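Transcriptional regulator (NtrC family) (Aquifex aeolicus, PDB 3DZD) probably acts as an ATP-driven activator of sigma54-dependent transcription, coupling a response-regulator receiver domain to a AAA+ ATPase domain, captured here in the inactive state with ADP bound. Local coordinates at residues I19-Y25 with F108-K113; A30-R34 with M54-G59; A153-G159 with S292-L298; S197-H202 with K214-L218. One frame throughout, in Å; residues are numbered along the deposited sequence.

Contact 1 of 4, residues I19-Y25 with F108-K113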
loop_
_atom_site.group_PDB
_atom_site.type_symbol
_atom_site.label_atom_id
_atom_site.label_comp_id
_atom_site.label_asym_id
_atom_site.label_seq_id
_atom_site.Cartn_x
_atom_site.Cartn_y
_atom_site.Cartn_z
ATOM N N ILE A 19 -12.140 -29.335 14.528
ATOM C CA ILE A 19 -12.767 -28.056 14.228
ATOM C C ILE A 19 -12.063 -27.354 13.083
ATOM O O ILE A 19 -12.706 -26.932 12.121
ATOM C CB ILE A 19 -12.799 -27.152 15.473
ATOM C CG1 ILE A 19 -13.742 -27.753 16.522
ATOM C CG2 ILE A 19 -13.230 -25.748 15.101
ATOM C CD1 ILE A 19 -13.420 -27.348 17.942
ATOM N N LEU A 20 -10.741 -27.241 13.184
ATOM C CA LEU A 20 -9.947 -26.567 12.165
ATOM C C LEU A 20 -10.134 -27.242 10.821
ATOM O O LEU A 20 -10.410 -26.585 9.821
ATOM C CB LEU A 20 -8.466 -26.567 12.546
ATOM C CG LEU A 20 -8.109 -25.699 13.756
ATOM C CD1 LEU A 20 -6.679 -25.945 14.209
ATOM C CD2 LEU A 20 -8.320 -24.227 13.435
ATOM N N GLU A 21 -9.973 -28.561 10.803
ATOM C CA GLU A 21 -10.118 -29.332 9.577
ATOM C C GLU A 21 -11.514 -29.151 8.990
ATOM O O GLU A 21 -11.675 -29.036 7.775
ATOM C CB GLU A 21 -9.846 -30.809 9.850
ATOM C CG GLU A 21 -9.748 -31.672 8.603
ATOM C CD GLU A 21 -9.450 -33.124 8.932
ATOM O OE1 GLU A 21 -9.081 -33.403 10.098
ATOM O OE2 GLU A 21 -9.585 -33.983 8.028
ATOM N N GLU A 22 -12.514 -29.116 9.868
ATOM C CA GLU A 22 -13.910 -28.931 9.476
ATOM C C GLU A 22 -14.160 -27.568 8.833
ATOM O O GLU A 22 -15.147 -27.381 8.124
ATOM C CB GLU A 22 -14.826 -29.121 10.695
ATOM C CG GLU A 22 -16.299 -28.795 10.461
ATOM C CD GLU A 22 -16.679 -27.375 10.876
ATOM O OE1 GLU A 22 -16.001 -26.802 11.756
ATOM O OE2 GLU A 22 -17.668 -26.838 10.328
ATOM N N GLU A 23 -13.261 -26.620 9.071
ATOM C CA GLU A 23 -13.453 -25.257 8.584
ATOM C C GLU A 23 -12.514 -24.884 7.449
ATOM O O GLU A 23 -12.444 -23.724 7.048
ATOM C CB GLU A 23 -13.315 -24.256 9.728
ATOM C CG GLU A 23 -14.490 -24.280 10.688
ATOM C CD GLU A 23 -15.758 -23.731 10.062
ATOM O OE1 GLU A 23 -15.646 -22.847 9.184
ATOM O OE2 GLU A 23 -16.861 -24.170 10.455
ATOM N N GLY A 24 -11.789 -25.869 6.934
ATOM C CA GLY A 24 -10.916 -25.644 5.799
ATOM C C GLY A 24 -9.459 -25.467 6.165
ATOM O O GLY A 24 -8.614 -25.358 5.281
ATOM N N TYR A 25 -9.152 -25.431 7.458
ATOM C CA TYR A 25 -7.757 -25.298 7.865
ATOM C C TYR A 25 -7.104 -26.662 7.929
ATOM O O TYR A 25 -7.763 -27.667 8.196
ATOM C CB TYR A 25 -7.616 -24.593 9.217
ATOM C CG TYR A 25 -8.341 -23.275 9.307
ATOM C CD1 TYR A 25 -7.763 -22.107 8.828
ATOM C CD2 TYR A 25 -9.607 -23.200 9.882
ATOM C CE1 TYR A 25 -8.432 -20.896 8.910
ATOM C CE2 TYR A 25 -10.283 -22.001 9.969
ATOM C CZ TYR A 25 -9.695 -20.853 9.483
ATOM O OH TYR A 25 -10.376 -19.660 9.582
ATOM N N PHE A 108 -13.605 -19.896 19.437
ATOM C CA PHE A 108 -12.363 -20.399 18.862
ATOM C C PHE A 108 -12.194 -19.989 17.398
ATOM O O PHE A 108 -11.205 -19.362 17.029
ATOM C CB PHE A 108 -12.293 -21.923 18.977
ATOM C CG PHE A 108 -11.111 -22.522 18.276
ATOM C CD1 PHE A 108 -9.823 -22.265 18.723
ATOM C CD2 PHE A 108 -11.285 -23.335 17.161
ATOM C CE1 PHE A 108 -8.724 -22.811 18.075
ATOM C CE2 PHE A 108 -10.192 -23.890 16.504
ATOM C CZ PHE A 108 -8.909 -23.625 16.961
ATOM N N LEU A 109 -13.169 -20.350 16.570
ATOM C CA LEU A 109 -13.103 -20.081 15.133
ATOM C C LEU A 109 -12.982 -18.600 14.813
ATOM O O LEU A 109 -12.268 -18.222 13.888
ATOM C CB LEU A 109 -14.321 -20.672 14.425
ATOM C CG LEU A 109 -14.271 -22.194 14.316
ATOM C CD1 LEU A 109 -15.511 -22.724 13.606
ATOM C CD2 LEU A 109 -13.010 -22.606 13.590
ATOM N N LEU A 110 -13.678 -17.763 15.581
ATOM C CA LEU A 110 -13.601 -16.321 15.379
ATOM C C LEU A 110 -12.195 -15.799 15.661
ATOM O O LEU A 110 -11.668 -14.951 14.925
ATOM C CB LEU A 110 -14.623 -15.584 16.246
ATOM C CG LEU A 110 -14.529 -14.061 16.097
ATOM C CD1 LEU A 110 -14.747 -13.658 14.642
ATOM C CD2 LEU A 110 -15.499 -13.335 17.022
ATOM N N THR A 111 -11.587 -16.301 16.731
ATOM C CA THR A 111 -10.222 -15.912 17.074
ATOM C C THR A 111 -9.211 -16.363 16.012
ATOM O O THR A 111 -8.290 -15.628 15.680
ATOM C CB THR A 111 -9.814 -16.468 18.445
ATOM O OG1 THR A 111 -10.726 -15.983 19.430
ATOM C CG2 THR A 111 -8.419 -16.033 18.814
ATOM N N ILE A 112 -9.387 -17.577 15.496
ATOM C CA ILE A 112 -8.550 -18.083 14.420
ATOM C C ILE A 112 -8.646 -17.182 13.195
ATOM O O ILE A 112 -7.639 -16.805 12.599
ATOM C CB ILE A 112 -8.956 -19.511 14.015
ATOM C CG1 ILE A 112 -8.662 -20.486 15.150
ATOM C CG2 ILE A 112 -8.227 -19.931 12.729
ATOM C CD1 ILE A 112 -7.194 -20.824 15.298
ATOM N N LYS A 113 -9.870 -16.839 12.826
ATOM C CA LYS A 113 -10.100 -15.981 11.680
ATOM C C LYS A 113 -9.295 -14.702 11.801
ATOM O O LYS A 113 -8.607 -14.297 10.854
ATOM C CB LYS A 113 -11.579 -15.641 11.555
ATOM C CG LYS A 113 -11.901 -14.871 10.297
ATOM C CD LYS A 113 -13.277 -14.239 10.361
ATOM C CE LYS A 113 -13.466 -13.271 9.203
ATOM N NZ LYS A 113 -14.308 -12.093 9.549
HETATM O O HOH W 1 -12.259 -19.442 11.495
#
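The ring of Tyr25 takes a methyl group of Ile112 over one face: Ile112 CG2 lies 4.0 Å from the centroid of the Tyr25 ring and 25° off the ring normal, a CH-pi contact displaced toward the hydroxyl end. With CG1 at chi1 -67°, that methyl stands anti to the Ile112 N, facing the tyrosine. Phe108 is met instead at its rim. Ile19 CG2 sits near the ring plane, 3.7 Å from Phe108 CD2, and Leu20 CG also reaches the edge, while Leu20 CD2 approaches obliquely, 3.6 Å from Phe108 CE2. One face of that ring is covered from its own helix by Ile112 CG1. Leu109 reaches across with both branches, its CD2 3.5 Å from Ile19 CG2 and its CD1 3.5 Å from Glu23 CG. An alanine here would strip away both branches, and would probably open a gap against the Ile19 methyl and the aliphatic stem of Glu23. The polar link is a single water, 2.7 Å from Tyr25 OH, that donates to Leu109 O. A Schellman motif with Gly24 at C-prime ends helix 10-22, and its bond from Tyr25 N to Leu20 O helps to place the tyrosine. Helices 10-22 and 105-119, the first and last of the receiver fold, thus pack together beside its parallel sheet: Leu20 touches Val3 and Val5, Phe108 touches Leu99, and Phe116 meets Tyr25 with its ring nearly parallel.

Contact 2 of 4, residues A30-R34 with M54-G59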
loop_
_atom_site.group_PDB
_atom_site.type_symbol
_atom_site.label_atom_id
_atom_site.label_comp_id
_atom_site.label_asym_id
_atom_site.label_seq_id
_atom_site.Cartn_x
_atom_site.Cartn_y
_atom_site.Cartn_z
ATOM N N ALA A 30 1.245 -30.640 18.343
ATOM C CA ALA A 30 2.424 -31.024 19.108
ATOM C C ALA A 30 2.027 -31.193 20.568
ATOM O O ALA A 30 1.348 -30.339 21.136
ATOM C CB ALA A 30 3.512 -29.985 18.974
ATOM N N LYS A 31 2.449 -32.294 21.176
ATOM C CA LYS A 31 2.008 -32.626 22.525
ATOM C C LYS A 31 3.032 -32.231 23.588
ATOM O O LYS A 31 2.763 -32.325 24.785
ATOM C CB LYS A 31 1.675 -34.116 22.611
ATOM C CG LYS A 31 0.604 -34.551 21.620
ATOM C CD LYS A 31 0.526 -36.068 21.503
ATOM C CE LYS A 31 -0.473 -36.505 20.433
ATOM N NZ LYS A 31 -0.533 -37.993 20.298
ATOM N N THR A 32 4.199 -31.782 23.143
ATOM C CA THR A 32 5.243 -31.323 24.045
ATOM C C THR A 32 5.945 -30.129 23.420
ATOM O O THR A 32 5.870 -29.926 22.206
ATOM C CB THR A 32 6.286 -32.419 24.299
ATOM O OG1 THR A 32 6.802 -32.879 23.044
ATOM C CG2 THR A 32 5.665 -33.594 25.041
ATOM N N LEU A 33 6.623 -29.334 24.239
ATOM C CA LEU A 33 7.434 -28.251 23.706
ATOM C C LEU A 33 8.530 -28.801 22.804
ATOM O O LEU A 33 8.935 -28.154 21.836
ATOM C CB LEU A 33 8.030 -27.408 24.832
ATOM C CG LEU A 33 7.275 -26.110 25.112
ATOM C CD1 LEU A 33 5.788 -26.304 24.897
ATOM C CD2 LEU A 33 7.563 -25.596 26.512
ATOM N N ARG A 34 8.998 -30.004 23.115
ATOM C CA ARG A 34 10.023 -30.650 22.309
ATOM C C ARG A 34 9.507 -30.915 20.903
ATOM O O ARG A 34 10.100 -30.473 19.922
ATOM C CB ARG A 34 10.471 -31.958 22.953
ATOM C CG ARG A 34 11.579 -32.667 22.200
ATOM C CD ARG A 34 12.081 -33.857 22.993
ATOM N NE ARG A 34 13.085 -34.633 22.272
ATOM C CZ ARG A 34 14.396 -34.513 22.453
ATOM N NH1 ARG A 34 14.872 -33.639 23.329
ATOM N NH2 ARG A 34 15.233 -35.270 21.754
HETATM N N MSE A 54 2.902 -26.285 29.775
HETATM C CA MSE A 54 3.347 -27.467 29.053
HETATM C C MSE A 54 4.268 -28.280 29.956
HETATM O O MSE A 54 4.925 -27.723 30.837
HETATM C CB MSE A 54 4.077 -27.051 27.774
HETATM C CG MSE A 54 3.170 -26.426 26.728
HETATM SE SE MSE A 54 1.885 -27.717 26.022
HETATM C CE MSE A 54 3.102 -29.092 25.372
ATOM N N PRO A 55 4.321 -29.602 29.745
ATOM C CA PRO A 55 5.145 -30.479 30.585
ATOM C C PRO A 55 6.622 -30.085 30.594
ATOM O O PRO A 55 7.168 -29.802 31.660
ATOM C CB PRO A 55 4.972 -31.854 29.932
ATOM C CG PRO A 55 3.688 -31.769 29.192
ATOM C CD PRO A 55 3.596 -30.356 28.708
ATOM N N ASP A 56 7.251 -30.058 29.422
ATOM C CA ASP A 56 8.701 -29.879 29.323
ATOM C C ASP A 56 9.174 -28.431 29.138
ATOM O O ASP A 56 10.090 -28.173 28.352
ATOM C CB ASP A 56 9.277 -30.768 28.210
ATOM C CG ASP A 56 8.488 -30.675 26.906
ATOM O OD1 ASP A 56 7.587 -29.817 26.800
ATOM O OD2 ASP A 56 8.770 -31.466 25.983
ATOM N N GLY A 57 8.568 -27.497 29.865
ATOM C CA GLY A 57 8.990 -26.107 29.800
ATOM C C GLY A 57 7.896 -25.093 30.076
ATOM O O GLY A 57 6.720 -25.436 30.201
ATOM N N ASP A 58 8.288 -23.828 30.168
ATOM C CA ASP A 58 7.342 -22.748 30.408
ATOM C C ASP A 58 6.669 -22.320 29.103
ATOM O O ASP A 58 7.290 -21.677 28.256
ATOM C CB ASP A 58 8.057 -21.561 31.055
ATOM C CG ASP A 58 7.096 -20.563 31.665
ATOM O OD1 ASP A 58 5.870 -20.752 31.526
ATOM O OD2 ASP A 58 7.570 -19.589 32.286
ATOM N N GLY A 59 5.399 -22.686 28.949
ATOM C CA GLY A 59 4.634 -22.367 27.756
ATOM C C GLY A 59 4.708 -20.910 27.338
ATOM O O GLY A 59 4.828 -20.609 26.152
#
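Asp56, in the receiver-domain loop after strand 47-51, holds the N-terminus of helix 33-42 with both carboxylate oxygens, one for each of two successive backbone amides. Asp56 OD1 receives Leu33 N on its syn lone pair, at 2.8 Å, and Arg34 N donates to Asp56 OD2 over a longer 3.2 Å. That second donor stands 41° out of the carboxylate plane, so the group is not a flat two-pronged clamp. Its OD2 also lies against Thr32, 3.1 Å from Thr32 CB. Beside this polar grip Leu33 points into the turn, where its CD2 is 3.6 Å from Gly57 C. A side chain at Gly57 would run into that methyl. Met54, present as selenomethionine, folds back at both outer torsions and brings its CE within 3.4 Å of Thr32 CA and close to Lys31 O.

Farther out, a type I turn from Met54 to Gly57 carries Asp56 toward the helix; Asp56 CG lies between its backbone N and carbonyl carbon (chi1 47°), turning the carboxylate to the amides. Thr32 is the N-cap residue, its OG1 bonded to Glu35 N, while Glu35 OE1 takes Lys31 N. Side chains thus satisfy three amides at the helix start: Leu33 N and Arg34 N by Asp56, Glu35 N by Thr32. The positive end of the helix probably stabilises the negative charge of Asp56, tying loop to helix electrostatically as well as by packing.

Contact 3 of 4, residues A153-G159 with S292-L298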
loop_
_atom_site.group_PDB
_atom_site.type_symbol
_atom_site.label_atom_id
_atom_site.label_comp_id
_atom_site.label_asym_id
_atom_site.label_seq_id
_atom_site.Cartn_x
_atom_site.Cartn_y
_atom_site.Cartn_z
ATOM N N ALA A 153 3.993 20.418 13.547
ATOM C CA ALA A 153 3.811 21.717 12.904
ATOM C C ALA A 153 3.919 21.583 11.382
ATOM O O ALA A 153 4.728 20.801 10.884
ATOM C CB ALA A 153 4.834 22.714 13.434
ATOM N N PRO A 154 3.090 22.327 10.638
ATOM C CA PRO A 154 3.111 22.165 9.182
ATOM C C PRO A 154 4.382 22.734 8.546
ATOM O O PRO A 154 5.045 23.597 9.118
ATOM C CB PRO A 154 1.872 22.944 8.724
ATOM C CG PRO A 154 1.013 23.064 9.965
ATOM C CD PRO A 154 1.997 23.210 11.071
ATOM N N VAL A 155 4.716 22.226 7.369
ATOM C CA VAL A 155 5.903 22.658 6.655
ATOM C C VAL A 155 5.509 23.140 5.274
ATOM O O VAL A 155 4.754 22.477 4.579
ATOM C CB VAL A 155 6.922 21.505 6.510
ATOM C CG1 VAL A 155 8.157 21.971 5.770
ATOM C CG2 VAL A 155 7.299 20.964 7.876
ATOM N N LEU A 156 6.016 24.301 4.889
ATOM C CA LEU A 156 5.817 24.826 3.552
ATOM C C LEU A 156 7.125 24.692 2.780
ATOM O O LEU A 156 8.153 25.210 3.198
ATOM C CB LEU A 156 5.387 26.298 3.603
ATOM C CG LEU A 156 5.275 26.991 2.235
ATOM C CD1 LEU A 156 4.083 26.452 1.455
ATOM C CD2 LEU A 156 5.184 28.511 2.373
ATOM N N ILE A 157 7.079 23.984 1.661
ATOM C CA ILE A 157 8.243 23.808 0.812
ATOM C C ILE A 157 8.130 24.705 -0.421
ATOM O O ILE A 157 7.255 24.498 -1.252
ATOM C CB ILE A 157 8.378 22.342 0.357
ATOM C CG1 ILE A 157 8.351 21.410 1.571
ATOM C CG2 ILE A 157 9.637 22.149 -0.456
ATOM C CD1 ILE A 157 8.313 19.952 1.215
ATOM N N THR A 158 9.009 25.696 -0.527
ATOM C CA THR A 158 9.034 26.589 -1.686
ATOM C C THR A 158 10.116 26.180 -2.680
ATOM O O THR A 158 11.203 25.742 -2.310
ATOM C CB THR A 158 9.249 28.077 -1.285
ATOM O OG1 THR A 158 8.238 28.473 -0.354
ATOM C CG2 THR A 158 9.175 28.992 -2.521
ATOM N N GLY A 159 9.814 26.310 -3.957
ATOM C CA GLY A 159 10.768 25.918 -4.975
ATOM C C GLY A 159 10.115 25.949 -6.326
ATOM O O GLY A 159 8.893 25.880 -6.424
ATOM N N SER A 292 3.001 27.392 7.399
ATOM C CA SER A 292 4.423 27.668 7.244
ATOM C C SER A 292 5.170 27.920 8.559
ATOM O O SER A 292 6.129 28.686 8.590
ATOM C CB SER A 292 4.620 28.854 6.307
ATOM O OG SER A 292 4.023 30.012 6.851
ATOM N N VAL A 293 4.727 27.266 9.631
ATOM C CA VAL A 293 5.432 27.278 10.905
ATOM C C VAL A 293 6.901 26.889 10.718
ATOM O O VAL A 293 7.780 27.457 11.356
ATOM C CB VAL A 293 4.752 26.326 11.917
ATOM C CG1 VAL A 293 5.535 26.263 13.203
ATOM C CG2 VAL A 293 3.328 26.783 12.189
ATOM N N PHE A 294 7.148 25.900 9.855
ATOM C CA PHE A 294 8.486 25.622 9.333
ATOM C C PHE A 294 8.513 25.812 7.827
ATOM O O PHE A 294 7.523 25.574 7.144
ATOM C CB PHE A 294 8.912 24.186 9.621
ATOM C CG PHE A 294 9.104 23.890 11.067
ATOM C CD1 PHE A 294 10.017 24.612 11.819
ATOM C CD2 PHE A 294 8.382 22.869 11.676
ATOM C CE1 PHE A 294 10.194 24.335 13.161
ATOM C CE2 PHE A 294 8.556 22.584 13.012
ATOM C CZ PHE A 294 9.461 23.318 13.762
ATOM N N GLN A 295 9.658 26.210 7.298
ATOM C CA GLN A 295 9.789 26.352 5.858
ATOM C C GLN A 295 11.071 25.718 5.366
ATOM O O GLN A 295 12.032 25.576 6.116
ATOM C CB GLN A 295 9.762 27.819 5.441
ATOM C CG GLN A 295 8.481 28.537 5.789
ATOM C CD GLN A 295 8.360 29.845 5.051
ATOM O OE1 GLN A 295 8.211 30.906 5.662
ATOM N NE2 GLN A 295 8.435 29.785 3.722
ATOM N N ILE A 296 11.067 25.335 4.092
ATOM C CA ILE A 296 12.256 24.844 3.434
ATOM C C ILE A 296 12.220 25.408 2.034
ATOM O O ILE A 296 11.172 25.394 1.381
ATOM C CB ILE A 296 12.264 23.309 3.327
ATOM C CG1 ILE A 296 12.233 22.666 4.708
ATOM C CG2 ILE A 296 13.471 22.832 2.518
ATOM C CD1 ILE A 296 11.932 21.180 4.685
ATOM N N TYR A 297 13.365 25.901 1.578
ATOM C CA TYR A 297 13.508 26.399 0.222
ATOM C C TYR A 297 14.401 25.457 -0.579
ATOM O O TYR A 297 15.542 25.224 -0.200
ATOM C CB TYR A 297 14.122 27.803 0.238
ATOM C CG TYR A 297 14.428 28.319 -1.143
ATOM C CD1 TYR A 297 13.413 28.766 -1.971
ATOM C CD2 TYR A 297 15.724 28.347 -1.623
ATOM C CE1 TYR A 297 13.680 29.230 -3.235
ATOM C CE2 TYR A 297 16.007 28.815 -2.877
ATOM C CZ TYR A 297 14.983 29.257 -3.685
ATOM O OH TYR A 297 15.250 29.716 -4.955
ATOM N N LEU A 298 13.877 24.903 -1.667
ATOM C CA LEU A 298 14.687 24.108 -2.588
ATOM C C LEU A 298 15.160 24.973 -3.740
ATOM O O LEU A 298 14.347 25.495 -4.489
ATOM C CB LEU A 298 13.882 22.938 -3.171
ATOM C CG LEU A 298 13.228 21.979 -2.187
ATOM C CD1 LEU A 298 12.646 20.760 -2.911
ATOM C CD2 LEU A 298 14.235 21.559 -1.122
HETATM O O HOH W 2 8.512 27.655 2.322
#
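Five backbone hydrogen bonds join strands 155-158 and 294-297 in parallel register, passing back and forth between the two. Phe294 N donates to Pro154 O, Leu156 N to Phe294 O over 3.0 Å, and Ile296 N to Leu156 O over 3.1 Å. Thr158 N reaches Ile296 O, and Leu298 N closes the series on Thr158 O at 2.9 Å. A water adds a side-chain bridge: it donates to Leu156 O, accepts from Gln295 NE2 at 2.6 Å, and lies 2.8 Å from Thr158 OG1.

The packing differs by face. Val155, Ile157, Phe294 and Ile296 share one side, where Val155 CG1 meets Ile296 CD1 at 4.0 Å and Val155 CG2 meets the edge of the Phe294 ring; helices 136-149 and 165-176 cover Ile296. On the other side Leu156, its CG anti to the backbone N (chi1 175°), lays CD2 alongside the Gln295 amide, 3.7 Å from its NE2, and Tyr288 touches both residues.

Strand 155-158 leads through Gly159 into the P-loop and bonds to strand 265-270, with the Leu298 side chain about 6 Å from the ADP. The pairing probably helps hold the P-loop's start; Leu156 O takes both Ile296 N and the water.

Contact 4 of 4, residues S197-H202 with K214-L218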
loop_
_atom_site.group_PDB
_atom_site.type_symbol
_atom_site.label_atom_id
_atom_site.label_comp_id
_atom_site.label_asym_id
_atom_site.label_seq_id
_atom_site.Cartn_x
_atom_site.Cartn_y
_atom_site.Cartn_z
ATOM N N SER A 197 -13.750 18.285 -3.265
ATOM C CA SER A 197 -14.279 16.931 -3.176
ATOM C C SER A 197 -13.179 15.923 -2.870
ATOM O O SER A 197 -13.385 14.966 -2.124
ATOM C CB SER A 197 -14.969 16.551 -4.486
ATOM O OG SER A 197 -15.064 15.144 -4.617
ATOM N N GLU A 198 -12.015 16.135 -3.467
ATOM C CA GLU A 198 -10.865 15.272 -3.231
ATOM C C GLU A 198 -10.464 15.304 -1.766
ATOM O O GLU A 198 -10.044 14.295 -1.203
ATOM C CB GLU A 198 -9.686 15.724 -4.093
ATOM C CG GLU A 198 -9.814 15.332 -5.537
ATOM C CD GLU A 198 -9.655 13.845 -5.727
ATOM O OE1 GLU A 198 -8.523 13.347 -5.538
ATOM O OE2 GLU A 198 -10.658 13.176 -6.063
ATOM N N LEU A 199 -10.593 16.476 -1.158
ATOM C CA LEU A 199 -10.180 16.675 0.222
ATOM C C LEU A 199 -11.214 16.147 1.208
ATOM O O LEU A 199 -10.878 15.415 2.142
ATOM C CB LEU A 199 -9.954 18.166 0.501
ATOM C CG LEU A 199 -8.581 18.778 0.231
ATOM C CD1 LEU A 199 -8.562 20.245 0.659
ATOM C CD2 LEU A 199 -7.501 18.003 0.962
ATOM N N PHE A 200 -12.468 16.538 1.000
ATOM C CA PHE A 200 -13.528 16.293 1.975
ATOM C C PHE A 200 -14.323 15.017 1.719
ATOM O O PHE A 200 -15.055 14.550 2.584
ATOM C CB PHE A 200 -14.468 17.497 2.040
ATOM C CG PHE A 200 -13.816 18.729 2.585
ATOM C CD1 PHE A 200 -13.765 18.953 3.951
ATOM C CD2 PHE A 200 -13.233 19.651 1.735
ATOM C CE1 PHE A 200 -13.153 20.081 4.459
ATOM C CE2 PHE A 200 -12.619 20.782 2.235
ATOM C CZ PHE A 200 -12.577 20.998 3.600
ATOM N N GLY A 201 -14.174 14.449 0.533
ATOM C CA GLY A 201 -14.945 13.277 0.182
ATOM C C GLY A 201 -16.416 13.619 0.082
ATOM O O GLY A 201 -16.844 14.713 0.467
ATOM N N HIS A 202 -17.196 12.683 -0.440
ATOM C CA HIS A 202 -18.629 12.891 -0.587
ATOM C C HIS A 202 -19.392 11.675 -0.089
ATOM O O HIS A 202 -18.837 10.583 0.021
ATOM C CB HIS A 202 -18.982 13.184 -2.046
ATOM C CG HIS A 202 -18.371 12.226 -3.020
ATOM N ND1 HIS A 202 -19.024 11.095 -3.462
ATOM C CD2 HIS A 202 -17.167 12.230 -3.638
ATOM C CE1 HIS A 202 -18.248 10.443 -4.309
ATOM N NE2 HIS A 202 -17.114 11.111 -4.433
ATOM N N LYS A 214 -17.533 8.252 -0.732
ATOM C CA LYS A 214 -16.095 8.222 -0.985
ATOM C C LYS A 214 -15.352 9.041 0.069
ATOM O O LYS A 214 -15.742 10.163 0.387
ATOM C CB LYS A 214 -15.775 8.757 -2.384
ATOM C CG LYS A 214 -14.307 8.608 -2.787
ATOM C CD LYS A 214 -13.899 9.610 -3.871
ATOM C CE LYS A 214 -13.921 11.054 -3.358
ATOM N NZ LYS A 214 -13.550 12.041 -4.417
ATOM N N LYS A 215 -14.277 8.473 0.605
ATOM C CA LYS A 215 -13.492 9.135 1.646
ATOM C C LYS A 215 -12.592 10.224 1.058
ATOM O O LYS A 215 -11.956 10.030 0.019
ATOM C CB LYS A 215 -12.630 8.115 2.395
ATOM C CG LYS A 215 -13.290 6.771 2.605
ATOM C CD LYS A 215 -12.366 5.792 3.319
ATOM C CE LYS A 215 -12.447 5.942 4.833
ATOM N NZ LYS A 215 -12.072 4.684 5.549
ATOM N N GLY A 216 -12.533 11.367 1.731
ATOM C CA GLY A 216 -11.646 12.434 1.310
ATOM C C GLY A 216 -10.211 12.167 1.719
ATOM O O GLY A 216 -9.949 11.331 2.588
ATOM N N LYS A 217 -9.282 12.876 1.086
ATOM C CA LYS A 217 -7.866 12.763 1.404
ATOM C C LYS A 217 -7.601 13.155 2.861
ATOM O O LYS A 217 -6.733 12.581 3.518
ATOM C CB LYS A 217 -7.039 13.657 0.476
ATOM C CG LYS A 217 -7.315 13.463 -0.997
ATOM C CD LYS A 217 -6.490 12.327 -1.582
ATOM C CE LYS A 217 -6.220 12.546 -3.070
ATOM N NZ LYS A 217 -5.325 11.502 -3.639
ATOM N N LEU A 218 -8.332 14.144 3.362
ATOM C CA LEU A 218 -8.179 14.527 4.764
ATOM C C LEU A 218 -8.255 13.279 5.642
ATOM O O LEU A 218 -7.386 13.034 6.475
ATOM C CB LEU A 218 -9.254 15.533 5.181
ATOM C CG LEU A 218 -9.020 16.983 4.759
ATOM C CD1 LEU A 218 -10.316 17.781 4.758
ATOM C CD2 LEU A 218 -7.996 17.616 5.672
#
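His202 and Lys214 form an antiparallel hydrogen-bonded pair, nearly straight from Lys214 N to His202 O at 2.8 Å but weak in return, and beyond Gly216 Leu218 N donates to Leu199 O over 3.1 Å. Gly201 and Gly216 make this closeness possible, their CA atoms 3.6 Å apart where a CB on either would clash. Lys214 lays its stem over the His202 ring, CB standing 3.7 Å from the centroid, 28° off the normal. A bend at its third torsion (chi3 67°) turns the amine back to the helix, where Lys214 NZ makes a salt bridge of 3.5 Å with Glu198 OE2 and a weak bond to Ser197 OG. With a leucine in its place, Glu198 would probably be left without this charged mate. Leu218 CD1 covers one face of Phe200, 3.9 Å from the ring centroid.

The hairpin of strands 201-202 and 214-215 carries at its tip the GAFTGA sequence, which in this family engages sigma54. At its base, helices 195-200 and 217-220 sit against the ATPase core: Leu199 touches Leu185 of strand 182-186, Leu218 rests on Leu226 of strand 225-229, and both Phe200 and Leu218 meet Val245 of helix 236-248.

In the fold
Contacts 1 and 2 belong to the receiver domain, contacts 3 and 4 to the ATPase domain, and none touch. Contact 2 nests inside the loop closed by contact 1, as contact 4 does inside that of contact 3. Contact 4 is the most buried; contact 2 has the most exposed residues, and its grip is chiefly a carboxylate on a helix start, beside the buried Leu33. Contact 1 packs two helices by hydrocarbon and one water. Contact 3 joins neighbouring strands of one sheet through backbone bonds, whereas contact 4 mixes strand pairing, helix start and salt bridge. The centres of these two lie about 24 Å apart, one beside the nucleotide site, the other at the hairpin base.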